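Probable ribosomal RNA small subunit methyltransferase (Thermus thermophilus, PDB 3DMH) methylates the N2 atom of a guanosine in 16S ribosomal RNA, using S-adenosylmethionine as the methyl donor. Local coordinates at residues F22-A27 against F79-A84; P33-L38 against V106-A111; R235-L240 against I301-P306. One frame throughout, in Å; residues are numbered along the deposited sequence.

Contact 1 of 3, residues F22-A27 against F79-A84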
loop_
_atom_site.group_PDB
_atom_site.type_symbol
_atom_site.label_atom_id
_atom_site.label_comp_id
_atom_site.label_asym_id
_atom_site.label_seq_id
_atom_site.Cartn_x
_atom_site.Cartn_y
_atom_site.Cartn_z
ATOM N N PHE A 22 10.778 -8.842 -13.307
ATOM C CA PHE A 22 9.331 -9.052 -13.345
ATOM C C PHE A 22 8.569 -7.840 -12.856
ATOM O O PHE A 22 8.927 -7.228 -11.841
ATOM C CB PHE A 22 8.927 -10.253 -12.487
ATOM C CG PHE A 22 9.300 -11.591 -13.114
ATOM C CD1 PHE A 22 8.356 -12.303 -13.842
ATOM C CD2 PHE A 22 10.594 -12.132 -12.977
ATOM C CE1 PHE A 22 8.654 -13.534 -14.393
ATOM C CE2 PHE A 22 10.907 -13.368 -13.563
ATOM C CZ PHE A 22 9.921 -14.066 -14.265
ATOM N N ILE A 23 7.484 -7.555 -13.560
ATOM C CA ILE A 23 6.552 -6.507 -13.149
ATOM C C ILE A 23 5.136 -7.083 -13.169
ATOM O O ILE A 23 4.885 -8.141 -13.751
ATOM C CB ILE A 23 6.666 -5.243 -14.049
ATOM C CG1 ILE A 23 6.136 -5.530 -15.451
ATOM C CG2 ILE A 23 8.142 -4.696 -14.033
ATOM C CD1 ILE A 23 6.013 -4.283 -16.320
ATOM N N LYS A 24 4.190 -6.372 -12.569
ATOM C CA LYS A 24 2.791 -6.797 -12.665
ATOM C C LYS A 24 1.916 -5.576 -12.416
ATOM O O LYS A 24 2.382 -4.593 -11.807
ATOM C CB LYS A 24 2.439 -7.915 -11.650
ATOM C CG LYS A 24 2.351 -7.414 -10.205
ATOM C CD LYS A 24 1.851 -8.483 -9.220
ATOM C CE LYS A 24 0.485 -9.025 -9.584
ATOM N NZ LYS A 24 -0.626 -8.005 -9.463
ATOM N N PRO A 25 0.642 -5.649 -12.849
ATOM C CA PRO A 25 -0.298 -4.587 -12.494
ATOM C C PRO A 25 -0.341 -4.396 -10.972
ATOM O O PRO A 25 -0.262 -5.352 -10.205
ATOM C CB PRO A 25 -1.631 -5.106 -13.037
ATOM C CG PRO A 25 -1.233 -5.994 -14.225
ATOM C CD PRO A 25 0.010 -6.699 -13.675
ATOM N N GLY A 26 -0.389 -3.136 -10.546
ATOM C CA GLY A 26 -0.488 -2.837 -9.111
ATOM C C GLY A 26 0.813 -2.798 -8.322
ATOM O O GLY A 26 0.817 -2.542 -7.106
ATOM N N ALA A 27 1.941 -3.047 -8.991
ATOM C CA ALA A 27 3.248 -2.947 -8.354
ATOM C C ALA A 27 3.964 -1.625 -8.717
ATOM O O ALA A 27 4.061 -1.262 -9.915
ATOM C CB ALA A 27 4.119 -4.135 -8.750
ATOM N N PHE A 79 6.593 -7.391 -3.626
ATOM C CA PHE A 79 7.357 -8.583 -3.187
ATOM C C PHE A 79 7.167 -9.802 -4.092
ATOM O O PHE A 79 8.128 -10.507 -4.392
ATOM C CB PHE A 79 7.055 -8.832 -1.725
ATOM C CG PHE A 79 7.660 -7.784 -0.836
ATOM C CD1 PHE A 79 9.026 -7.592 -0.874
ATOM N N ARG A 80 5.969 -9.982 -4.652
ATOM C CA ARG A 80 5.777 -11.078 -5.627
ATOM C C ARG A 80 6.740 -10.889 -6.804
ATOM O O ARG A 80 7.366 -11.857 -7.280
ATOM C CB ARG A 80 4.355 -11.102 -6.174
ATOM C CG ARG A 80 3.291 -11.479 -5.174
ATOM C CD ARG A 80 1.895 -11.130 -5.724
ATOM N NE ARG A 80 1.304 -12.234 -6.468
ATOM C CZ ARG A 80 0.083 -12.244 -7.031
ATOM N NH1 ARG A 80 -0.748 -11.183 -6.957
ATOM N NH2 ARG A 80 -0.322 -13.349 -7.682
ATOM N N CYS A 81 6.844 -9.638 -7.262
ATOM C CA CYS A 81 7.759 -9.329 -8.377
ATOM C C CYS A 81 9.222 -9.527 -8.012
ATOM O O CYS A 81 9.934 -10.173 -8.754
ATOM C CB CYS A 81 7.547 -7.911 -8.863
ATOM S SG CYS A 81 5.909 -7.647 -9.611
ATOM N N LEU A 82 9.667 -8.957 -6.884
ATOM C CA LEU A 82 11.068 -9.107 -6.477
ATOM C C LEU A 82 11.528 -10.585 -6.386
ATOM O O LEU A 82 12.590 -10.950 -6.842
ATOM C CB LEU A 82 11.266 -8.414 -5.122
ATOM C CG LEU A 82 11.090 -6.903 -5.214
ATOM C CD1 LEU A 82 10.963 -6.289 -3.813
ATOM C CD2 LEU A 82 12.279 -6.243 -5.946
ATOM N N THR A 83 10.792 -11.372 -5.636
ATOM C CA THR A 83 10.951 -12.793 -5.491
ATOM C C THR A 83 11.014 -13.513 -6.853
ATOM O O THR A 83 11.913 -14.321 -7.082
ATOM C CB THR A 83 9.864 -13.375 -4.568
ATOM O OG1 THR A 83 9.965 -12.696 -3.312
ATOM C CG2 THR A 83 10.108 -14.845 -4.351
ATOM N N ALA A 84 10.060 -13.204 -7.742
ATOM C CA ALA A 84 10.088 -13.799 -9.097
ATOM C C ALA A 84 11.384 -13.473 -9.824
ATOM O O ALA A 84 11.899 -14.289 -10.596
ATOM C CB ALA A 84 8.878 -13.374 -9.935
#

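Contact 2 of 3, residues P33-L38 against V106-A111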
loop_
_atom_site.group_PDB
_atom_site.type_symbol
_atom_site.label_atom_id
_atom_site.label_comp_id
_atom_site.label_asym_id
_atom_site.label_seq_id
_atom_site.Cartn_x
_atom_site.Cartn_y
_atom_site.Cartn_z
ATOM N N PRO A 33 9.745 7.892 -13.079
ATOM C CA PRO A 33 10.970 8.697 -13.269
ATOM C C PRO A 33 11.922 8.747 -12.069
ATOM O O PRO A 33 13.136 8.896 -12.269
ATOM C CB PRO A 33 10.439 10.095 -13.616
ATOM C CG PRO A 33 9.038 9.845 -14.142
ATOM C CD PRO A 33 8.522 8.674 -13.341
ATOM N N VAL A 34 11.400 8.614 -10.844
ATOM C CA VAL A 34 12.279 8.650 -9.663
ATOM C C VAL A 34 13.125 7.377 -9.622
ATOM O O VAL A 34 14.353 7.430 -9.518
ATOM C CB VAL A 34 11.485 8.862 -8.344
ATOM C CG1 VAL A 34 12.390 8.727 -7.123
ATOM C CG2 VAL A 34 10.773 10.209 -8.353
ATOM N N HIS A 35 12.473 6.217 -9.711
ATOM C CA HIS A 35 13.228 4.968 -9.748
ATOM C C HIS A 35 14.152 4.889 -10.981
ATOM O O HIS A 35 15.266 4.369 -10.895
ATOM C CB HIS A 35 12.300 3.737 -9.674
ATOM C CG HIS A 35 11.479 3.644 -8.415
ATOM N ND1 HIS A 35 11.794 2.783 -7.385
ATOM C CD2 HIS A 35 10.340 4.275 -8.038
ATOM C CE1 HIS A 35 10.897 2.897 -6.424
ATOM N NE2 HIS A 35 9.998 3.788 -6.795
ATOM N N ASP A 36 13.706 5.424 -12.125
ATOM C CA ASP A 36 14.527 5.417 -13.347
ATOM C C ASP A 36 15.802 6.239 -13.176
ATOM O O ASP A 36 16.862 5.848 -13.635
ATOM C CB ASP A 36 13.747 5.943 -14.565
ATOM C CG ASP A 36 12.752 4.931 -15.101
ATOM O OD1 ASP A 36 12.803 3.765 -14.652
ATOM O OD2 ASP A 36 11.912 5.304 -15.947
ATOM N N LEU A 37 15.683 7.368 -12.495
ATOM C CA LEU A 37 16.853 8.226 -12.300
ATOM C C LEU A 37 17.823 7.548 -11.330
ATOM O O LEU A 37 19.039 7.600 -11.527
ATOM C CB LEU A 37 16.454 9.613 -11.817
ATOM C CG LEU A 37 17.521 10.708 -11.983
ATOM C CD1 LEU A 37 17.873 10.907 -13.459
ATOM C CD2 LEU A 37 16.995 11.987 -11.382
ATOM N N LEU A 38 17.292 6.902 -10.291
ATOM C CA LEU A 38 18.156 6.082 -9.432
ATOM C C LEU A 38 18.940 5.027 -10.200
ATOM O O LEU A 38 20.141 4.853 -9.981
ATOM C CB LEU A 38 17.329 5.359 -8.368
ATOM C CG LEU A 38 17.060 6.067 -7.061
ATOM C CD1 LEU A 38 16.123 5.184 -6.254
ATOM C CD2 LEU A 38 18.377 6.332 -6.283
ATOM N N VAL A 106 19.618 2.797 -0.318
ATOM C CA VAL A 106 18.930 3.403 -1.452
ATOM C C VAL A 106 17.497 3.714 -1.029
ATOM O O VAL A 106 16.791 2.838 -0.527
ATOM C CB VAL A 106 18.945 2.469 -2.678
ATOM C CG1 VAL A 106 18.132 3.095 -3.815
ATOM C CG2 VAL A 106 20.415 2.238 -3.139
ATOM N N LEU A 107 17.073 4.969 -1.198
ATOM C CA LEU A 107 15.704 5.348 -0.826
ATOM C C LEU A 107 15.103 6.276 -1.873
ATOM O O LEU A 107 15.462 7.471 -1.964
ATOM C CB LEU A 107 15.669 6.005 0.566
ATOM C CG LEU A 107 14.339 6.592 1.038
ATOM C CD1 LEU A 107 13.297 5.480 1.175
ATOM C CD2 LEU A 107 14.548 7.262 2.361
ATOM N N ALA A 108 14.233 5.704 -2.711
ATOM C CA ALA A 108 13.292 6.507 -3.480
ATOM C C ALA A 108 12.263 7.044 -2.475
ATOM O O ALA A 108 11.590 6.268 -1.789
ATOM C CB ALA A 108 12.612 5.648 -4.558
ATOM N N LEU A 109 12.175 8.361 -2.352
ATOM C CA LEU A 109 11.272 8.966 -1.371
ATOM C C LEU A 109 9.826 8.534 -1.573
ATOM O O LEU A 109 9.263 8.750 -2.652
ATOM C CB LEU A 109 11.346 10.482 -1.464
ATOM C CG LEU A 109 12.634 11.008 -0.846
ATOM C CD1 LEU A 109 12.967 12.407 -1.413
ATOM C CD2 LEU A 109 12.498 11.055 0.651
ATOM N N PRO A 110 9.230 7.908 -0.538
ATOM C CA PRO A 110 7.830 7.475 -0.628
ATOM C C PRO A 110 6.878 8.648 -0.355
ATOM O O PRO A 110 6.062 8.595 0.574
ATOM C CB PRO A 110 7.734 6.395 0.463
ATOM C CG PRO A 110 8.723 6.847 1.514
ATOM C CD PRO A 110 9.853 7.525 0.753
ATOM N N ALA A 111 6.987 9.693 -1.175
ATOM C CA ALA A 111 6.317 10.970 -0.894
ATOM C C ALA A 111 4.800 10.829 -0.851
ATOM O O ALA A 111 4.121 11.554 -0.106
ATOM C CB ALA A 111 6.728 12.010 -1.925
#

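Contact 3 of 3, residues R235-L240 against I301-P306. With SAM (S-adenosylmethionine), chain D; GMP (guanosine), chain E.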
loop_
_atom_site.group_PDB
_atom_site.type_symbol
_atom_site.label_atom_id
_atom_site.label_comp_id
_atom_site.label_asym_id
_atom_site.label_seq_id
_atom_site.Cartn_x
_atom_site.Cartn_y
_atom_site.Cartn_z
ATOM N N ARG A 235 -22.478 -13.826 8.641
ATOM C CA ARG A 235 -22.139 -13.821 7.212
ATOM C C ARG A 235 -20.628 -13.726 7.028
ATOM O O ARG A 235 -19.930 -13.109 7.837
ATOM C CB ARG A 235 -22.813 -12.649 6.464
ATOM C CG ARG A 235 -24.338 -12.560 6.610
ATOM C CD ARG A 235 -25.060 -13.726 5.994
ATOM N NE ARG A 235 -26.494 -13.639 6.248
ATOM C CZ ARG A 235 -27.366 -13.034 5.445
ATOM N NH1 ARG A 235 -26.950 -12.457 4.319
ATOM N NH2 ARG A 235 -28.656 -13.014 5.769
ATOM N N GLN A 236 -20.142 -14.330 5.951
ATOM C CA GLN A 236 -18.735 -14.232 5.555
ATOM C C GLN A 236 -18.533 -12.999 4.680
ATOM O O GLN A 236 -19.168 -12.864 3.635
ATOM C CB GLN A 236 -18.301 -15.514 4.844
ATOM C CG GLN A 236 -18.227 -16.699 5.799
ATOM C CD GLN A 236 -18.079 -18.025 5.086
ATOM O OE1 GLN A 236 -18.391 -18.148 3.902
ATOM N NE2 GLN A 236 -17.616 -19.035 5.812
ATOM N N VAL A 237 -17.672 -12.097 5.145
ATOM C CA VAL A 237 -17.462 -10.808 4.483
ATOM C C VAL A 237 -16.010 -10.727 4.037
ATOM O O VAL A 237 -15.110 -11.100 4.793
ATOM C CB VAL A 237 -17.745 -9.634 5.453
ATOM C CG1 VAL A 237 -17.337 -8.285 4.843
ATOM C CG2 VAL A 237 -19.222 -9.608 5.841
ATOM N N LEU A 238 -15.784 -10.261 2.805
ATOM C CA LEU A 238 -14.450 -9.911 2.335
ATOM C C LEU A 238 -14.398 -8.402 2.187
ATOM O O LEU A 238 -15.276 -7.836 1.528
ATOM C CB LEU A 238 -14.165 -10.541 0.976
ATOM C CG LEU A 238 -12.784 -10.264 0.361
ATOM C CD1 LEU A 238 -11.666 -10.858 1.202
ATOM C CD2 LEU A 238 -12.757 -10.905 -1.022
ATOM N N ASP A 239 -13.387 -7.781 2.801
ATOM C CA ASP A 239 -13.169 -6.329 2.705
ATOM C C ASP A 239 -11.958 -6.151 1.790
ATOM O O ASP A 239 -10.824 -6.466 2.194
ATOM C CB ASP A 239 -12.916 -5.743 4.105
ATOM C CG ASP A 239 -12.719 -4.233 4.111
ATOM O OD1 ASP A 239 -12.632 -3.606 3.043
ATOM O OD2 ASP A 239 -12.617 -3.701 5.231
ATOM N N LEU A 240 -12.206 -5.688 0.554
ATOM C CA LEU A 240 -11.126 -5.523 -0.430
ATOM C C LEU A 240 -10.432 -4.190 -0.203
ATOM O O LEU A 240 -11.010 -3.108 -0.447
ATOM C CB LEU A 240 -11.678 -5.578 -1.861
ATOM C CG LEU A 240 -12.207 -6.913 -2.361
ATOM C CD1 LEU A 240 -13.019 -6.758 -3.628
ATOM C CD2 LEU A 240 -11.056 -7.887 -2.601
ATOM N N ILE A 301 -20.937 -11.416 1.508
ATOM C CA ILE A 301 -20.942 -9.963 1.342
ATOM C C ILE A 301 -19.520 -9.528 1.041
ATOM O O ILE A 301 -18.591 -9.950 1.723
ATOM C CB ILE A 301 -21.415 -9.246 2.631
ATOM C CG1 ILE A 301 -22.861 -9.625 2.956
ATOM C CG2 ILE A 301 -21.313 -7.728 2.496
ATOM C CD1 ILE A 301 -23.276 -9.252 4.368
ATOM N N ILE A 302 -19.353 -8.678 0.032
ATOM C CA ILE A 302 -18.039 -8.103 -0.263
ATOM C C ILE A 302 -18.165 -6.592 -0.308
ATOM O O ILE A 302 -19.111 -6.058 -0.908
ATOM C CB ILE A 302 -17.463 -8.659 -1.577
ATOM C CG1 ILE A 302 -17.247 -10.168 -1.413
ATOM C CG2 ILE A 302 -16.136 -7.936 -1.935
ATOM C CD1 ILE A 302 -16.589 -10.859 -2.587
ATOM N N VAL A 303 -17.272 -5.908 0.401
ATOM C CA VAL A 303 -17.341 -4.446 0.483
ATOM C C VAL A 303 -16.018 -3.876 0.029
ATOM O O VAL A 303 -14.966 -4.501 0.222
ATOM C CB VAL A 303 -17.652 -3.932 1.926
ATOM C CG1 VAL A 303 -19.005 -4.438 2.393
ATOM C CG2 VAL A 303 -16.539 -4.348 2.911
ATOM N N THR A 304 -16.058 -2.679 -0.552
ATOM C CA THR A 304 -14.806 -2.025 -0.895
ATOM C C THR A 304 -14.959 -0.527 -1.056
ATOM O O THR A 304 -15.954 -0.054 -1.597
ATOM C CB THR A 304 -14.157 -2.638 -2.172
ATOM O OG1 THR A 304 -12.848 -2.080 -2.354
ATOM C CG2 THR A 304 -15.021 -2.384 -3.438
ATOM N N ASN A 305 -13.958 0.182 -0.531
ATOM C CA ASN A 305 -13.689 1.582 -0.852
ATOM C C ASN A 305 -12.350 1.526 -1.615
ATOM O O ASN A 305 -11.285 1.540 -0.982
ATOM C CB ASN A 305 -13.560 2.356 0.462
ATOM C CG ASN A 305 -13.251 3.827 0.259
ATOM O OD1 ASN A 305 -13.125 4.294 -0.868
ATOM N ND2 ASN A 305 -13.122 4.569 1.370
ATOM N N PRO A 306 -12.395 1.376 -2.952
ATOM C CA PRO A 306 -11.147 1.082 -3.661
ATOM C C PRO A 306 -10.154 2.236 -3.712
ATOM O O PRO A 306 -10.534 3.418 -3.550
ATOM C CB PRO A 306 -11.591 0.754 -5.096
ATOM C CG PRO A 306 -13.055 0.694 -5.091
ATOM C CD PRO A 306 -13.565 1.396 -3.859
HETATM N N SAM D . -11.109 0.127 3.510
HETATM C CA SAM D . -10.301 1.258 4.083
HETATM C C SAM D . -11.229 2.409 4.408
HETATM O O SAM D . -12.375 2.333 3.943
HETATM O OXT SAM D . -10.810 3.370 5.074
HETATM C CB SAM D . -9.246 1.749 3.089
HETATM C CG SAM D . -9.780 2.262 1.749
HETATM S SD SAM D . -8.441 2.929 0.710
HETATM C CE SAM D . -9.361 4.026 -0.408
HETATM C "C5'" SAM D . -8.000 1.592 -0.439
HETATM C "C4'" SAM D . -7.131 0.531 0.215
HETATM O "O4'" SAM D . -6.794 -0.370 -0.837
HETATM C "C3'" SAM D . -5.824 1.050 0.831
HETATM O "O3'" SAM D . -5.695 0.665 2.194
HETATM C "C2'" SAM D . -4.745 0.435 -0.065
HETATM O "O2'" SAM D . -3.504 0.184 0.565
HETATM C "C1'" SAM D . -5.488 -0.816 -0.527
HETATM N N9 SAM D . -4.865 -1.412 -1.693
HETATM C C8 SAM D . -4.178 -0.792 -2.733
HETATM N N7 SAM D . -3.790 -1.732 -3.630
HETATM C C5 SAM D . -4.212 -2.956 -3.153
HETATM C C6 SAM D . -4.069 -4.271 -3.613
HETATM N N6 SAM D . -3.387 -4.547 -4.733
HETATM N N1 SAM D . -4.636 -5.277 -2.867
HETATM C C2 SAM D . -5.313 -5.019 -1.695
HETATM N N3 SAM D . -5.421 -3.730 -1.186
HETATM C C4 SAM D . -4.883 -2.739 -1.932
HETATM C "C4'" GMP E . -12.556 14.193 -1.151
HETATM O "O4'" GMP E . -12.806 12.876 -1.661
HETATM C "C3'" GMP E . -11.053 14.405 -1.237
HETATM O "O3'" GMP E . -10.503 14.113 0.054
HETATM C "C2'" GMP E . -10.592 13.358 -2.235
HETATM O "O2'" GMP E . -9.251 12.942 -1.979
HETATM C "C1'" GMP E . -11.573 12.226 -1.982
HETATM N N9 GMP E . -11.837 11.333 -3.130
HETATM C C8 GMP E . -11.827 11.628 -4.441
HETATM N N7 GMP E . -12.145 10.543 -5.194
HETATM C C5 GMP E . -12.391 9.521 -4.345
HETATM C C6 GMP E . -12.776 8.089 -4.454
HETATM O O6 GMP E . -12.971 7.559 -5.568
HETATM N N1 GMP E . -12.907 7.389 -3.313
HETATM C C2 GMP E . -12.705 7.931 -2.086
HETATM N N2 GMP E . -12.846 7.186 -0.963
HETATM N N3 GMP E . -12.352 9.235 -1.912
HETATM C C4 GMP E . -12.190 10.050 -2.985
HETATM O O HOH W 1 -12.298 -1.436 1.421
#

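Contact 1 of 3, residues F22-A27 against F79-A84
Phe-22 and Cys-81 mark the closest backbone approach, their CA atoms 5.2 Å apart. Here the end of strand 19-23 passes helix 76-84. The chain then folds into a type II turn from Lys-24 to Ala-27, closed by Ala-27 N to Lys-24 O. Gly-26 suits this turn, because a CB at its backbone angles would be jammed against the preceding carbonyl. The Ala-84 methyl sits over one face of the Phe-22 ring in a CH-pi contact, with CB 3.9 Å from the ring centroid and shifted toward the rim. Cys-81 SG points into the bend. Cys-81 SG meets Lys-24 CG at 3.6 Å and Ala-27 CB at 4.0 Å. Lys-24 bends at chi3 and chi4 (-58° and -67°), which lays CE over a face of the Arg-80 guanidinium and turns NZ back to its own turn. There Lys-24 NZ gives a hydrogen bond to Pro-25 O, 2.8 Å away. Lys-24 NZ and Arg-80 NH1 are like charges 4.0 Å apart. Both form salt bridges to Asp-288 OD2, which probably offsets their repulsion. Asp-288 OD1 binds S-adenosylmethionine, so this pair of cations forms a second shell of the cofactor site.

Contact 2 of 3, residues P33-L38 against V106-A111
The methyl of Ala-108 is the hub of this contact and meets His-35, Leu-38 and Val-34 of the helix. Helix 33-38 lies on strand 106-108 with the two axes 9.2 Å apart at closest approach. Their directions differ by 153°, so they run roughly antiparallel. The packed part is made by Ala-108 CB, Leu-38 CD1 and Val-106 CG1. Leu-38 CD1 touches both Ala-108 CB, at 3.9 Å, and Val-106 CG1, at 3.8 Å. The Leu-38 and Val-106 side chains run past each other in opposite directions. The His-35 ring is a smaller addition and presents a face to Ala-108. His-35 CE1 is the nearest ring atom, 3.7 Å from Ala-108 CB. The CB stands 20° off the ring normal, a CH-pi contact shifted toward the rim. His-35 CG is anti to the carbonyl carbon, and chi2 of -103° turns the flat of the ring to the methyl. The contact is looser at Val-34, which is partly exposed. Val-34 CG1 lies 4.0 Å from Ala-108 CB. Val-34 also leans on Tyr-168 and Ala-138, so the neighbouring strands 168-174 and 133-140 flank this side. No hydrogen bond links the two segments. Backbone bonds stay within each element, for example Leu-38 N to Val-34 O in the helix, and Val-106 with Leu-50 and Leu-52 in the sheet. The chemistry therefore implies that helix and sheet are held here by apolar fit, with one methyl-to-imidazole contact among them.

Contact 3 of 3, residues R235-L240 against I301-P306
At Thr-304 a side chain takes over from the backbone in joining two parallel strands: OG1, anti to the backbone N (chi1 -172°), gives a 2.8 Å hydrogen bond to Leu-240 O. A water sits in the same widening fork. It accepts from Asn-305 N and lies by Leu-240 O and 2.7 Å from Asp-239 OD1. Before the fork the pairing is regular: four backbone bonds join residues 236-240 to residues 301-303. One of them, Leu-240 N to Val-303 O, is 3.0 Å long. Leu-238 and Ile-302 lie side by side on one face of the sheet; Val-237 CG2 meets Ile-301 CB on the other. Asn-305 OD1 accepts a 2.9 Å bond from guanosine N2, the atom to be methylated. Asn-305 O is 3.2 Å from CE of S-adenosylmethionine, the donor methyl. An alanine here would probably leave guanosine N2 without this acceptor and Asp-213 and Ser-216 without the shared amide. Asn-305 and Pro-306 begin the NPPF motif, as in N6-adenine methyltransferases. The strands are neighbours in the Rossmann-like sheet. Helix 214-227 covers the Ile-301 and Val-303 face, helix 317-329 the Ile-302 and Thr-304 face, and strand 257-262 adjoins strand 236-240.

Overall arrangement
From the N terminus, contact 1 opens at 22-27, at the end of hairpin strand 19-23. Contact 2 opens at 33-38, before contact 1 closes on helix 76-84, and itself closes at 106-111. The two loops therefore cross, and their centres are about 17 Å apart. Contact 3 follows in series and closes over 60 residues. The chain holds two seven-stranded sheets with the same strand order, 3-2-1-4-5-7-6. Contact 2 packs a helix on the fourth strand, in chain order, of the first sheet. Contact 3 pairs the first and fourth of the second, side by side there, about 33 Å away between centres. Contact 1 reaches from the N-terminal half to Asp-288 near the cofactor.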